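Local structure of monosaccharide-transporting ATPase (5DTE) at residues L32-S37 and T91-I96; N38-S43 and I268-K273. The protein binds D-allose, held as beta-D-allopyranose, and is probably the periplasmic sugar-recognition component of a bacterial ABC importer. One frame throughout, in Å; residues are numbered along the deposited sequence.

Starting at the N terminus, the chain runs along strand 28-33, whose end and outgoing loop form 32-37, and passes directly into 38-43 at the start of helix 39-54. Interaction 1 closes a loop of 53 intervening residues when 91-96 emerges beside 32-37, joining the ends of two neighbouring parallel strands. Interaction 2 closes a loop of 224 residues when 268-273 reaches helix 39-54. The four segments alternate along the chain, so the two closures cross. Their centres lie about 14 Å apart, and F41 packs against M33 and K34. Both contacts reach the same allopyranose, so strand ends, a helix start and a strand-to-helix turn converge on one sugar.

Interaction 1: L32-S37 and T91-I96; sequences LMKTLS and TPNDSI. With ALL (beta-D-allopyranose), chain E.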
loop_
_atom_site.group_PDB
_atom_site.type_symbol
_atom_site.label_atom_id
_atom_site.label_comp_id
_atom_site.label_asym_id
_atom_site.label_seq_id
_atom_site.Cartn_x
_atom_site.Cartn_y
_atom_site.Cartn_z
ATOM N N LEU A 32 3.886 1.577 14.845
ATOM C CA LEU A 32 5.220 1.160 14.434
ATOM C C LEU A 32 5.276 0.922 12.943
ATOM O O LEU A 32 4.659 -0.005 12.422
ATOM C CB LEU A 32 5.640 -0.094 15.196
ATOM C CG LEU A 32 5.705 0.173 16.700
ATOM C CD1 LEU A 32 6.051 -1.085 17.458
ATOM C CD2 LEU A 32 6.710 1.269 16.991
ATOM N N MET A 33 6.030 1.765 12.251
ATOM C CA MET A 33 5.922 1.847 10.802
ATOM C C MET A 33 7.189 1.414 10.076
ATOM O O MET A 33 8.297 1.656 10.539
ATOM C CB MET A 33 5.533 3.275 10.410
ATOM C CG MET A 33 4.234 3.702 11.044
ATOM S SD MET A 33 3.789 5.400 10.746
ATOM C CE MET A 33 3.434 5.343 8.999
ATOM N N LYS A 34 7.011 0.775 8.927
ATOM C CA LYS A 34 8.136 0.258 8.163
ATOM C C LYS A 34 8.931 1.379 7.493
ATOM O O LYS A 34 10.122 1.219 7.200
ATOM C CB LYS A 34 7.648 -0.763 7.126
ATOM C CG LYS A 34 6.661 -0.273 6.088
ATOM C CD LYS A 34 5.957 -1.457 5.420
ATOM C CE LYS A 34 5.472 -1.107 4.016
ATOM N NZ LYS A 34 4.825 -2.257 3.318
ATOM N N THR A 35 8.283 2.521 7.280
ATOM C CA THR A 35 8.960 3.677 6.700
ATOM C C THR A 35 8.127 4.956 6.850
ATOM O O THR A 35 6.944 4.909 7.168
ATOM C CB THR A 35 9.291 3.447 5.190
ATOM O OG1 THR A 35 10.207 4.448 4.729
ATOM C CG2 THR A 35 8.023 3.458 4.329
ATOM N N LEU A 36 8.778 6.092 6.639
ATOM C CA LEU A 36 8.108 7.379 6.548
ATOM C C LEU A 36 8.634 8.135 5.326
ATOM O O LEU A 36 8.169 9.241 5.025
ATOM C CB LEU A 36 8.327 8.210 7.810
ATOM C CG LEU A 36 7.337 8.119 8.969
ATOM C CD1 LEU A 36 7.751 9.116 10.031
ATOM C CD2 LEU A 36 5.897 8.371 8.522
ATOM N N SER A 37 9.613 7.524 4.647
ATOM C CA SER A 37 10.195 8.042 3.406
ATOM C C SER A 37 9.151 8.191 2.308
ATOM O O SER A 37 9.253 9.081 1.466
ATOM C CB SER A 37 11.323 7.125 2.919
ATOM O OG SER A 37 12.362 7.020 3.878
ATOM N N THR A 91 2.534 -1.977 11.055
ATOM C CA THR A 91 2.510 -2.246 9.621
ATOM C C THR A 91 3.694 -3.144 9.306
ATOM O O THR A 91 4.795 -2.648 9.059
ATOM C CB THR A 91 2.628 -0.970 8.805
ATOM O OG1 THR A 91 3.961 -0.460 8.949
ATOM C CG2 THR A 91 1.649 0.076 9.315
ATOM N N PRO A 92 3.481 -4.470 9.344
ATOM C CA PRO A 92 4.546 -5.468 9.224
ATOM C C PRO A 92 5.446 -5.323 8.003
ATOM O O PRO A 92 5.184 -4.530 7.110
ATOM C CB PRO A 92 3.771 -6.783 9.165
ATOM C CG PRO A 92 2.613 -6.522 10.015
ATOM C CD PRO A 92 2.201 -5.108 9.693
ATOM N N ASN A 93 6.494 -6.139 8.003
ATOM C CA ASN A 93 7.674 -6.001 7.174
ATOM C C ASN A 93 7.957 -7.329 6.514
ATOM O O ASN A 93 8.949 -7.506 5.806
ATOM C CB ASN A 93 8.866 -5.588 8.037
ATOM C CG ASN A 93 9.504 -4.322 7.568
ATOM O OD1 ASN A 93 9.229 -3.862 6.461
ATOM N ND2 ASN A 93 10.374 -3.747 8.398
ATOM N N ASP A 94 7.061 -8.265 6.773
ATOM C CA ASP A 94 7.284 -9.658 6.468
ATOM C C ASP A 94 6.056 -10.408 6.971
ATOM O O ASP A 94 5.663 -10.243 8.123
ATOM C CB ASP A 94 8.568 -10.139 7.145
ATOM C CG ASP A 94 9.046 -11.454 6.615
ATOM O OD1 ASP A 94 10.218 -11.501 6.185
ATOM O OD2 ASP A 94 8.268 -12.435 6.648
ATOM N N SER A 95 5.429 -11.214 6.126
ATOM C CA SER A 95 4.135 -11.778 6.502
ATOM C C SER A 95 4.276 -12.805 7.625
ATOM O O SER A 95 3.317 -13.102 8.355
ATOM C CB SER A 95 3.448 -12.403 5.281
ATOM O OG SER A 95 4.343 -13.220 4.542
ATOM N N ILE A 96 5.490 -13.320 7.782
ATOM C CA ILE A 96 5.724 -14.450 8.664
ATOM C C ILE A 96 6.592 -14.107 9.873
ATOM O O ILE A 96 6.318 -14.551 10.988
ATOM C CB ILE A 96 6.350 -15.587 7.864
ATOM C CG1 ILE A 96 5.344 -16.037 6.808
ATOM C CG2 ILE A 96 6.788 -16.728 8.779
ATOM C CD1 ILE A 96 5.701 -17.306 6.104
HETATM C C1 ALL E . 2.452 -0.807 0.578
HETATM C C2 ALL E . 1.372 0.214 0.876
HETATM C C3 ALL E . 1.537 1.460 0.087
HETATM C C4 ALL E . 2.943 1.971 0.108
HETATM C C5 ALL E . 3.855 0.865 -0.394
HETATM C C6 ALL E . 5.268 1.299 -0.615
HETATM O O1 ALL E . 2.421 -1.846 1.477
HETATM O O2 ALL E . 0.103 -0.377 0.520
HETATM O O3 ALL E . 1.186 1.182 -1.304
HETATM O O4 ALL E . 3.058 3.136 -0.724
HETATM O O5 ALL E . 3.817 -0.201 0.598
HETATM O O6 ALL E . 5.895 1.497 0.635
#
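The backbones of L32-S37 and T91-I96 meet where two adjacent parallel strands run out: T91 N donates to L32 O at 3.2 Å with an almost linear N-H...O angle of 172°, and the CA atoms of M33 and T91 come within 5.5 Å. Past this bond the backbone pairing passes to a side chain. T91 OG1 sits between its own backbone N and carbonyl carbon (chi1 70°), which turns the hydroxyl toward the other segment, where it accepts from K34 N at 3.3 Å. This second bond is less straight, at 145°, and the same oxygen is 3.5 Å from M33 CA. T91 thus bonds to the residues before and after M33, its N-H to L32 O and its hydroxyl oxygen to K34 N.

K34 starts toward T91-I96, crosses the T91 side chain at about a right angle, and then carries its amine away to the sugar. Its methylenes pass close to two oxygens of the loop: CB is 3.5 Å from N93 OD1, and CD is 3.6 Å from P92 O. Beyond CG the chain is extended, bringing NZ to the anomeric hydroxyl of the allopyranose, where it donates to O1 at 3.1 Å. D116, itself bonded to the sugar, forms a long, weak ion pair with the amine, and F41 touches the aliphatic stem. The 91-96 loop therefore borders the stem of a ligand-binding lysine.

Strands 28-33 and 87-90 are neighbours in the six-stranded parallel sheet, order 2-1-3-4-5-6. The chain goes from 28-33 outward to 58-63 and from 87-90 the other way to 112-115, so the two strands flank the topological switch point of a Rossmann-like lobe, where ligand sites commonly form, as in type I periplasmic sugar-binding proteins.

Interaction 2: N38-S43 and I268-K273; sequences NEYFIS and IDQLPK. With ALL (beta-D-allopyranose), chain E.
N38-S43 and I268-K273 touch through Y40, S43, Q270, P272 and K273, with backbones closest at S43 and P272, whose CA atoms are 6.9 Å apart. The first segment is the N-cap and opening turn of helix 39-54; the second leaves strand 267-269, turns through L271, and starts helix 272-287.

Y40 makes the largest single contribution. Its CG lies anti to the backbone N (chi1 176°), sending the ring across the gap between helix and turn. There CE1 meets P272 CB at 3.3 Å, the proline approaching the ring obliquely. The phenol end reaches the extended Q270 side chain; ring and amide planes are 12° apart while the side chains cross at about a right angle, and which amide atom faces the hydroxyl is not settled. On the sugar side, Y40 CD2 is 3.7 Å from allopyranose C3. The same CD2 stands over the centre of the F41 ring, and F41 turns an edge to the sugar, with CE2 3.8 Å from O6. N38 OD1 caps the helix through a weak bond from Y40 N (3.3 Å), while its ND2 faces the sugar's O4.

Farther along, S43 OG lies 3.5 Å from P272 CG, while the bent K273 chain draws its CE to S43 O. K273 NZ is hydrogen-bonded to Q46 OE1, three residues after S43 on the same helix.

Behind the contact, L271 N donates to D269 OD1 at 3.2 Å, an Asx turn. This chemistry implies that van der Waals fit, more than fixed charge pairing, joins the helix start to the strand-to-helix turn at 268-273, leaving Y40 and Q270 as adjoining parts of the sugar pocket.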
loop_
_atom_site.group_PDB
_atom_site.type_symbol
_atom_site.label_atom_id
_atom_site.label_comp_id
_atom_site.label_asym_id
_atom_site.label_seq_id
_atom_site.Cartn_x
_atom_site.Cartn_y
_atom_site.Cartn_z
ATOM N N ASN A 38 8.157 7.306 2.316
ATOM C CA ASN A 38 7.031 7.378 1.389
ATOM C C ASN A 38 6.079 8.511 1.772
ATOM O O ASN A 38 5.898 8.802 2.948
ATOM C CB ASN A 38 6.276 6.041 1.358
ATOM C CG ASN A 38 5.419 5.874 0.105
ATOM O OD1 ASN A 38 5.159 6.835 -0.630
ATOM N ND2 ASN A 38 4.987 4.644 -0.150
ATOM N N GLU A 39 5.477 9.159 0.784
ATOM C CA GLU A 39 4.509 10.205 1.077
ATOM C C GLU A 39 3.226 9.588 1.634
ATOM O O GLU A 39 2.587 10.148 2.523
ATOM C CB GLU A 39 4.223 11.034 -0.178
ATOM C CG GLU A 39 2.930 11.849 -0.147
ATOM C CD GLU A 39 2.909 12.914 0.929
ATOM O OE1 GLU A 39 3.964 13.536 1.175
ATOM O OE2 GLU A 39 1.824 13.134 1.519
ATOM N N TYR A 40 2.871 8.422 1.113
ATOM C CA TYR A 40 1.703 7.685 1.571
ATOM C C TYR A 40 1.680 7.471 3.106
ATOM O O TYR A 40 0.649 7.673 3.758
ATOM C CB TYR A 40 1.624 6.339 0.831
ATOM C CG TYR A 40 0.501 5.457 1.301
ATOM C CD1 TYR A 40 -0.804 5.706 0.915
ATOM C CD2 TYR A 40 0.742 4.387 2.151
ATOM C CE1 TYR A 40 -1.840 4.908 1.357
ATOM C CE2 TYR A 40 -0.287 3.585 2.601
ATOM C CZ TYR A 40 -1.574 3.855 2.203
ATOM O OH TYR A 40 -2.598 3.064 2.643
ATOM N N PHE A 41 2.809 7.085 3.690
ATOM C CA PHE A 41 2.842 6.839 5.130
ATOM C C PHE A 41 2.905 8.138 5.932
ATOM O O PHE A 41 2.351 8.228 7.029
ATOM C CB PHE A 41 4.001 5.911 5.484
ATOM C CG PHE A 41 3.718 4.476 5.174
ATOM C CD1 PHE A 41 2.725 3.793 5.862
ATOM C CD2 PHE A 41 4.421 3.806 4.181
ATOM C CE1 PHE A 41 2.437 2.457 5.578
ATOM C CE2 PHE A 41 4.144 2.466 3.887
ATOM C CZ PHE A 41 3.150 1.792 4.592
ATOM N N ILE A 42 3.571 9.140 5.372
ATOM C CA ILE A 42 3.521 10.504 5.886
ATOM C C ILE A 42 2.066 10.951 6.042
ATOM O O ILE A 42 1.696 11.625 7.001
ATOM C CB ILE A 42 4.280 11.466 4.945
ATOM C CG1 ILE A 42 5.768 11.464 5.280
ATOM C CG2 ILE A 42 3.724 12.884 5.029
ATOM C CD1 ILE A 42 6.080 12.061 6.663
ATOM N N SER A 43 1.244 10.533 5.089
ATOM C CA SER A 43 -0.175 10.872 5.040
ATOM C C SER A 43 -0.959 10.121 6.095
ATOM O O SER A 43 -1.905 10.638 6.692
ATOM C CB SER A 43 -0.732 10.562 3.648
ATOM O OG SER A 43 -2.129 10.436 3.692
ATOM N N ILE A 268 -5.380 4.525 -7.204
ATOM C CA ILE A 268 -6.400 4.009 -6.276
ATOM C C ILE A 268 -6.202 4.643 -4.909
ATOM O O ILE A 268 -5.153 4.443 -4.296
ATOM C CB ILE A 268 -6.348 2.472 -6.129
ATOM C CG1 ILE A 268 -6.886 1.764 -7.379
ATOM C CG2 ILE A 268 -7.141 2.015 -4.903
ATOM C CD1 ILE A 268 -8.412 1.556 -7.392
ATOM N N ASP A 269 -7.180 5.431 -4.451
ATOM C CA ASP A 269 -7.111 5.989 -3.110
ATOM C C ASP A 269 -7.428 4.874 -2.135
ATOM O O ASP A 269 -8.533 4.327 -2.104
ATOM C CB ASP A 269 -8.060 7.179 -2.906
ATOM C CG ASP A 269 -7.818 7.903 -1.560
ATOM O OD1 ASP A 269 -6.781 7.640 -0.905
ATOM O OD2 ASP A 269 -8.656 8.748 -1.163
ATOM N N GLN A 270 -6.418 4.554 -1.345
ATOM C CA GLN A 270 -6.440 3.452 -0.408
ATOM C C GLN A 270 -7.048 3.895 0.916
ATOM O O GLN A 270 -7.268 3.080 1.811
ATOM C CB GLN A 270 -5.013 2.957 -0.219
ATOM C CG GLN A 270 -4.887 1.682 0.484
ATOM C CD GLN A 270 -3.464 1.280 0.609
ATOM O OE1 GLN A 270 -2.586 1.972 0.110
ATOM N NE2 GLN A 270 -3.209 0.161 1.284
ATOM N N LEU A 271 -7.306 5.201 1.022
ATOM C CA LEU A 271 -7.838 5.818 2.236
ATOM C C LEU A 271 -6.965 5.548 3.469
ATOM O O LEU A 271 -7.409 4.927 4.448
ATOM C CB LEU A 271 -9.269 5.334 2.466
ATOM C CG LEU A 271 -10.103 5.637 1.224
ATOM C CD1 LEU A 271 -11.490 5.107 1.378
ATOM C CD2 LEU A 271 -10.138 7.130 1.011
ATOM N N PRO A 272 -5.719 6.044 3.433
ATOM C CA PRO A 272 -4.744 5.680 4.464
ATOM C C PRO A 272 -5.074 6.283 5.829
ATOM O O PRO A 272 -4.600 5.783 6.847
ATOM C CB PRO A 272 -3.436 6.244 3.913
ATOM C CG PRO A 272 -3.853 7.396 3.076
ATOM C CD PRO A 272 -5.192 7.060 2.505
ATOM N N LYS A 273 -5.875 7.345 5.851
ATOM C CA LYS A 273 -6.268 7.952 7.120
ATOM C C LYS A 273 -7.402 7.170 7.748
ATOM O O LYS A 273 -7.401 6.970 8.956
ATOM C CB LYS A 273 -6.682 9.407 6.929
ATOM C CG LYS A 273 -5.696 10.218 6.111
ATOM C CD LYS A 273 -5.401 11.547 6.752
ATOM C CE LYS A 273 -4.448 12.369 5.911
ATOM N NZ LYS A 273 -4.197 13.697 6.542
HETATM C C1 ALL E . 2.452 -0.807 0.578
HETATM C C2 ALL E . 1.372 0.214 0.876
HETATM C C3 ALL E . 1.537 1.460 0.087
HETATM C C4 ALL E . 2.943 1.971 0.108
HETATM C C5 ALL E . 3.855 0.865 -0.394
HETATM C C6 ALL E . 5.268 1.299 -0.615
HETATM O O1 ALL E . 2.421 -1.846 1.477
HETATM O O2 ALL E . 0.103 -0.377 0.520
HETATM O O3 ALL E . 1.186 1.182 -1.304
HETATM O O4 ALL E . 3.058 3.136 -0.724
HETATM O O5 ALL E . 3.817 -0.201 0.598
HETATM O O6 ALL E . 5.895 1.497 0.635
#